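Local coordinates for DUF4439 domain-containing protein (Mycobacterium tuberculosis, PDB 2IB0) that is of unknown function but folds as a four-helix bundle and belongs to a family grouped with the ferritin-like proteins, at residues L102-E107 with R143-L148; A35-Y40 with D57-H62. All coordinates share one frame; numbering follows the deposited sequence.

Interaction 1 of 2, residues L102-E107 with R143-L148; sequences LAVRME and RWNRVL
Methyl-to-ring contact carries the buried side of this interface. The CB of Ala103 sits over one face of the Trp144 indole as a CH-pi contact, 3.4 Å from the centroid of the five-membered ring and only 7° off its normal. The approach is close, with Ala103 CB 3.4 Å from Trp144 CD2 at the fusion of the two rings; the methyl lies over the five-membered ring, offset toward the rim of the whole indole. With Trp144 CG beside its backbone N and anti to its own carbonyl carbon, the ring turns one face to the small alanine.

The helices involved, 96-120 and 124-150, are consecutive antiparallel members of the four-helix bundle, and here their local axes come within 9.0 Å at an angle of 157°. Helices 18-46 and 52-75 add Val43, Leu54 and Val55 around the indole.

Aliphatic contact takes over toward the solvent side. Val104 and Trp144 pass each other in opposite directions, so that Val104 CG2 rests not on the ring but on Trp144 CB, 3.5 Å away. The same methyl reaches Leu148 CD1 more loosely, at 4.2 Å. The other branch, CG1, stands anti to the backbone N (chi1 173°) and touches the amide of Asn145, whose side chain crosses it at about a right angle; Asn145 OD1 lies 3.6 Å from Val104 CG1, a van der Waals contact at the exposed margin.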
loop_
_atom_site.group_PDB
_atom_site.type_symbol
_atom_site.label_atom_id
_atom_site.label_comp_id
_atom_site.label_asym_id
_atom_site.label_seq_id
_atom_site.Cartn_x
_atom_site.Cartn_y
_atom_site.Cartn_z
ATOM N N LEU A 102 -12.076 -11.702 -8.604
ATOM C CA LEU A 102 -12.193 -12.213 -7.243
ATOM C C LEU A 102 -10.935 -11.841 -6.478
ATOM O O LEU A 102 -11.020 -11.438 -5.333
ATOM C CB LEU A 102 -12.354 -13.759 -7.246
ATOM C CG LEU A 102 -12.374 -14.507 -5.903
ATOM C CD1 LEU A 102 -13.455 -13.959 -4.987
ATOM C CD2 LEU A 102 -12.572 -16.017 -6.155
ATOM N N ALA A 103 -9.788 -12.075 -7.093
ATOM C CA ALA A 103 -8.494 -11.757 -6.466
ATOM C C ALA A 103 -8.417 -10.266 -6.101
ATOM O O ALA A 103 -7.988 -9.912 -5.020
ATOM C CB ALA A 103 -7.338 -12.122 -7.386
ATOM N N VAL A 104 -8.870 -9.386 -6.980
ATOM C CA VAL A 104 -8.839 -7.924 -6.676
ATOM C C VAL A 104 -9.781 -7.656 -5.474
ATOM O O VAL A 104 -9.441 -6.954 -4.518
ATOM C CB VAL A 104 -9.305 -7.081 -7.904
ATOM C CG1 VAL A 104 -9.457 -5.560 -7.544
ATOM C CG2 VAL A 104 -8.377 -7.308 -9.078
ATOM N N ARG A 105 -10.985 -8.196 -5.535
ATOM C CA ARG A 105 -11.940 -7.957 -4.458
ATOM C C ARG A 105 -11.364 -8.438 -3.104
ATOM O O ARG A 105 -11.528 -7.767 -2.083
ATOM C CB ARG A 105 -13.276 -8.644 -4.756
ATOM C CG ARG A 105 -14.104 -8.814 -3.494
ATOM C CD ARG A 105 -14.649 -7.471 -2.941
ATOM N NE ARG A 105 -16.069 -7.402 -3.268
ATOM C CZ ARG A 105 -17.056 -7.662 -2.419
ATOM N NH1 ARG A 105 -16.819 -7.948 -1.134
ATOM N NH2 ARG A 105 -18.291 -7.594 -2.867
ATOM N N MET A 106 -10.693 -9.585 -3.115
ATOM C CA MET A 106 -10.137 -10.160 -1.896
ATOM C C MET A 106 -9.006 -9.304 -1.316
ATOM O O MET A 106 -8.989 -9.037 -0.145
ATOM C CB MET A 106 -9.715 -11.624 -2.096
ATOM C CG MET A 106 -10.876 -12.598 -2.420
ATOM S SD MET A 106 -10.319 -14.296 -2.157
ATOM C CE MET A 106 -9.069 -14.338 -3.485
ATOM N N GLU A 107 -8.157 -8.768 -2.183
ATOM C CA GLU A 107 -7.036 -7.896 -1.804
ATOM C C GLU A 107 -7.535 -6.569 -1.284
ATOM O O GLU A 107 -7.021 -6.054 -0.303
ATOM C CB GLU A 107 -6.120 -7.726 -3.013
ATOM C CG GLU A 107 -5.367 -9.047 -3.426
ATOM C CD GLU A 107 -4.494 -9.709 -2.300
ATOM O OE1 GLU A 107 -4.134 -9.077 -1.266
ATOM O OE2 GLU A 107 -4.127 -10.888 -2.476
ATOM N N ARG A 143 -1.570 -5.538 -9.116
ATOM C CA ARG A 143 -1.073 -6.609 -9.991
ATOM C C ARG A 143 -2.201 -7.432 -10.675
ATOM O O ARG A 143 -2.093 -7.778 -11.833
ATOM C CB ARG A 143 -0.153 -7.556 -9.203
ATOM C CG ARG A 143 1.070 -6.846 -8.757
ATOM C CD ARG A 143 2.070 -7.702 -7.934
ATOM N NE ARG A 143 2.640 -8.759 -8.773
ATOM C CZ ARG A 143 3.212 -9.890 -8.336
ATOM N NH1 ARG A 143 3.319 -10.177 -7.023
ATOM N NH2 ARG A 143 3.677 -10.764 -9.235
ATOM N N TRP A 144 -3.271 -7.731 -9.964
ATOM C CA TRP A 144 -4.419 -8.425 -10.560
ATOM C C TRP A 144 -5.246 -7.544 -11.498
ATOM O O TRP A 144 -5.794 -8.034 -12.473
ATOM C CB TRP A 144 -5.310 -9.048 -9.477
ATOM C CG TRP A 144 -4.723 -10.287 -8.906
ATOM C CD1 TRP A 144 -4.091 -10.430 -7.692
ATOM C CD2 TRP A 144 -4.721 -11.595 -9.526
ATOM N NE1 TRP A 144 -3.678 -11.751 -7.528
ATOM C CE2 TRP A 144 -4.067 -12.485 -8.630
ATOM C CE3 TRP A 144 -5.219 -12.097 -10.748
ATOM C CZ2 TRP A 144 -3.887 -13.874 -8.922
ATOM C CZ3 TRP A 144 -5.038 -13.488 -11.037
ATOM C CH2 TRP A 144 -4.370 -14.342 -10.119
ATOM N N ASN A 145 -5.305 -6.235 -11.205
ATOM C CA ASN A 145 -5.942 -5.267 -12.067
ATOM C C ASN A 145 -5.180 -5.099 -13.388
ATOM O O ASN A 145 -5.778 -4.856 -14.431
ATOM C CB ASN A 145 -6.025 -3.930 -11.360
ATOM C CG ASN A 145 -7.345 -3.721 -10.645
ATOM O OD1 ASN A 145 -7.381 -3.273 -9.459
ATOM N ND2 ASN A 145 -8.451 -4.001 -11.350
ATOM N N ARG A 146 -3.858 -5.207 -13.313
ATOM C CA ARG A 146 -3.008 -5.197 -14.477
ATOM C C ARG A 146 -3.258 -6.468 -15.316
ATOM O O ARG A 146 -3.285 -6.401 -16.539
ATOM C CB ARG A 146 -1.545 -5.109 -14.045
ATOM C CG ARG A 146 -0.571 -4.831 -15.136
ATOM C CD ARG A 146 0.758 -4.363 -14.485
ATOM N NE ARG A 146 0.634 -3.013 -13.906
ATOM C CZ ARG A 146 1.116 -2.619 -12.714
ATOM N NH1 ARG A 146 1.763 -3.454 -11.912
ATOM N NH2 ARG A 146 0.925 -1.368 -12.319
ATOM N N VAL A 147 -3.455 -7.614 -14.657
ATOM C CA VAL A 147 -3.916 -8.811 -15.358
ATOM C C VAL A 147 -5.268 -8.586 -16.076
ATOM O O VAL A 147 -5.387 -8.837 -17.288
ATOM C CB VAL A 147 -3.940 -10.055 -14.397
ATOM C CG1 VAL A 147 -4.552 -11.279 -15.105
ATOM C CG2 VAL A 147 -2.508 -10.382 -13.945
ATOM N N LEU A 148 -6.301 -8.118 -15.363
ATOM C CA LEU A 148 -7.611 -7.835 -16.006
ATOM C C LEU A 148 -7.482 -6.912 -17.205
ATOM O O LEU A 148 -8.073 -7.174 -18.230
ATOM C CB LEU A 148 -8.580 -7.182 -15.013
ATOM C CG LEU A 148 -9.176 -8.149 -13.995
ATOM C CD1 LEU A 148 -9.971 -7.376 -12.928
ATOM C CD2 LEU A 148 -10.064 -9.156 -14.737
#

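Interaction 2 of 2, residues A35-Y40 with D57-H62; sequences ATIYGY and DALKQH
Two neighbouring antiparallel helices of the four-helix bundle, 18-46 and 52-75, meet here in the buried interior, their local axes 9.8 Å apart and inclined at 157°. The large side chains of each helix lie over small groups of the other. Tyr40 is the main projection from 35-40: its ring spreads over Ala58, whose methyl stands 3.4 Å above the ring plane, shifted toward the phenol end. The closest pair is Ala58 CB and Tyr40 CZ, at 3.4 Å.

His62 is the reciprocal projection. With CG anti to its carbonyl carbon, its imidazole lies across Thr36, and Thr36 CG2 is centred over one face, 3.6 Å from the ring centroid and 12° off the normal. The threonine offers this methyl because CG2 is anti to the backbone N, while OG1 turns back to Val32 O in its own helix. The imidazole and phenol rings meet obliquely, their planes at 37°.

The polar ends are satisfied beyond these segments. Tyr40 OH and His62 NE2 both bond to Glu107 OE2, and His62 ND1 bonds to Glu33 OE1, so both imidazole nitrogens are held and the ring's rotation is fixed.

At the outer side, Ile37 and His62 slide past each other in opposite directions, bringing Ile37 CG1 to 3.6 Å from His62 CB. Leu59 fits its CD2 methyl between the Tyr40 CB and the backbone of Ile37, with Leu59 CD2 3.7 Å from Ile37 O.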
loop_
_atom_site.group_PDB
_atom_site.type_symbol
_atom_site.label_atom_id
_atom_site.label_comp_id
_atom_site.label_asym_id
_atom_site.label_seq_id
_atom_site.Cartn_x
_atom_site.Cartn_y
_atom_site.Cartn_z
ATOM N N ALA A 35 -10.119 -16.397 4.840
ATOM C CA ALA A 35 -11.080 -16.323 3.752
ATOM C C ALA A 35 -10.415 -16.040 2.412
ATOM O O ALA A 35 -10.895 -16.518 1.371
ATOM C CB ALA A 35 -12.124 -15.275 4.041
ATOM N N THR A 36 -9.306 -15.295 2.432
ATOM C CA THR A 36 -8.532 -14.999 1.230
ATOM C C THR A 36 -7.731 -16.175 0.724
ATOM O O THR A 36 -7.701 -16.416 -0.482
ATOM C CB THR A 36 -7.561 -13.834 1.453
ATOM O OG1 THR A 36 -8.340 -12.673 1.645
ATOM C CG2 THR A 36 -6.731 -13.619 0.250
ATOM N N ILE A 37 -7.074 -16.884 1.646
ATOM C CA ILE A 37 -6.316 -18.078 1.330
ATOM C C ILE A 37 -7.258 -19.138 0.725
ATOM O O ILE A 37 -6.927 -19.755 -0.288
ATOM C CB ILE A 37 -5.592 -18.652 2.607
ATOM C CG1 ILE A 37 -4.482 -17.703 3.059
ATOM C CG2 ILE A 37 -5.197 -20.177 2.457
ATOM C CD1 ILE A 37 -4.251 -17.773 4.565
ATOM N N TYR A 38 -8.437 -19.304 1.314
ATOM C CA TYR A 38 -9.456 -20.185 0.734
ATOM C C TYR A 38 -9.836 -19.719 -0.685
ATOM O O TYR A 38 -9.963 -20.535 -1.606
ATOM C CB TYR A 38 -10.671 -20.233 1.664
ATOM C CG TYR A 38 -11.927 -20.855 1.129
ATOM C CD1 TYR A 38 -12.120 -22.238 1.212
ATOM C CD2 TYR A 38 -12.971 -20.072 0.605
ATOM C CE1 TYR A 38 -13.300 -22.844 0.754
ATOM C CE2 TYR A 38 -14.183 -20.695 0.152
ATOM C CZ TYR A 38 -14.321 -22.064 0.223
ATOM O OH TYR A 38 -15.483 -22.717 -0.163
ATOM N N GLY A 39 -9.990 -18.410 -0.876
ATOM C CA GLY A 39 -10.451 -17.908 -2.156
ATOM C C GLY A 39 -9.416 -18.091 -3.244
ATOM O O GLY A 39 -9.747 -18.250 -4.417
ATOM N N TYR A 40 -8.142 -18.010 -2.875
ATOM C CA TYR A 40 -7.096 -18.164 -3.879
ATOM C C TYR A 40 -6.975 -19.607 -4.378
ATOM O O TYR A 40 -6.448 -19.821 -5.449
ATOM C CB TYR A 40 -5.752 -17.666 -3.379
ATOM C CG TYR A 40 -5.412 -16.232 -3.719
ATOM C CD1 TYR A 40 -5.309 -15.269 -2.725
ATOM C CD2 TYR A 40 -5.205 -15.837 -5.054
ATOM C CE1 TYR A 40 -4.980 -13.912 -3.051
ATOM C CE2 TYR A 40 -4.907 -14.528 -5.381
ATOM C CZ TYR A 40 -4.796 -13.554 -4.369
ATOM O OH TYR A 40 -4.452 -12.246 -4.696
ATOM N N ASP A 57 2.737 -16.649 -5.429
ATOM C CA ASP A 57 3.199 -15.479 -4.687
ATOM C C ASP A 57 2.156 -15.006 -3.681
ATOM O O ASP A 57 2.465 -14.795 -2.534
ATOM C CB ASP A 57 3.428 -14.298 -5.658
ATOM C CG ASP A 57 4.791 -14.298 -6.323
ATOM O OD1 ASP A 57 5.647 -15.166 -6.000
ATOM O OD2 ASP A 57 4.996 -13.385 -7.187
ATOM N N ALA A 58 0.931 -14.756 -4.156
ATOM C CA ALA A 58 -0.138 -14.268 -3.290
ATOM C C ALA A 58 -0.416 -15.256 -2.126
ATOM O O ALA A 58 -0.543 -14.844 -0.979
ATOM C CB ALA A 58 -1.406 -13.993 -4.100
ATOM N N LEU A 59 -0.470 -16.550 -2.431
ATOM C CA LEU A 59 -0.766 -17.570 -1.421
ATOM C C LEU A 59 0.319 -17.696 -0.350
ATOM O O LEU A 59 0.008 -17.820 0.813
ATOM C CB LEU A 59 -1.044 -18.947 -2.055
ATOM C CG LEU A 59 -2.459 -19.305 -2.515
ATOM C CD1 LEU A 59 -2.430 -20.528 -3.389
ATOM C CD2 LEU A 59 -3.341 -19.545 -1.307
ATOM N N LYS A 60 1.583 -17.609 -0.737
ATOM C CA LYS A 60 2.683 -17.679 0.230
ATOM C C LYS A 60 2.682 -16.434 1.126
ATOM O O LYS A 60 2.824 -16.525 2.345
ATOM C CB LYS A 60 4.013 -17.875 -0.504
ATOM C CG LYS A 60 5.277 -17.681 0.309
ATOM C CD LYS A 60 6.533 -17.622 -0.602
ATOM C CE LYS A 60 6.867 -16.167 -1.065
ATOM N NZ LYS A 60 8.339 -15.942 -1.453
ATOM N N GLN A 61 2.494 -15.274 0.518
ATOM C CA GLN A 61 2.327 -14.011 1.254
ATOM C C GLN A 61 1.175 -14.038 2.297
ATOM O O GLN A 61 1.346 -13.628 3.450
ATOM C CB GLN A 61 2.136 -12.862 0.273
ATOM C CG GLN A 61 1.907 -11.518 0.933
ATOM C CD GLN A 61 1.665 -10.431 -0.115
ATOM O OE1 GLN A 61 0.524 -10.089 -0.432
ATOM N NE2 GLN A 61 2.736 -9.948 -0.698
ATOM N N HIS A 62 0.015 -14.518 1.874
ATOM C CA HIS A 62 -1.099 -14.652 2.810
ATOM C C HIS A 62 -0.898 -15.726 3.876
ATOM O O HIS A 62 -1.241 -15.489 5.025
ATOM C CB HIS A 62 -2.398 -14.907 2.089
ATOM C CG HIS A 62 -2.860 -13.758 1.285
ATOM N ND1 HIS A 62 -3.444 -12.647 1.854
ATOM C CD2 HIS A 62 -2.792 -13.521 -0.046
ATOM C CE1 HIS A 62 -3.720 -11.772 0.903
ATOM N NE2 HIS A 62 -3.361 -12.290 -0.261
#

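Interaction 2 joins helices 18-46 and 52-75, and interaction 1 joins helices 96-120 and 124-150; along the chain, interaction 2 closes before interaction 1 opens. Together they use all four helices of the bundle, and their centres lie about 12 Å apart. Glu107 of 102-107 reaches into interaction 2, its OE2 2.6 Å from Tyr40 OH and 2.7 Å from His62 NE2. Met106 SD also packs on Gly39 CA. The carboxylate thus ties the helix pairs together through the bundle core, where Glu33, His62 and Glu107 form a polar cluster, consistent with a ferritin-like bundle, though its role here is unknown.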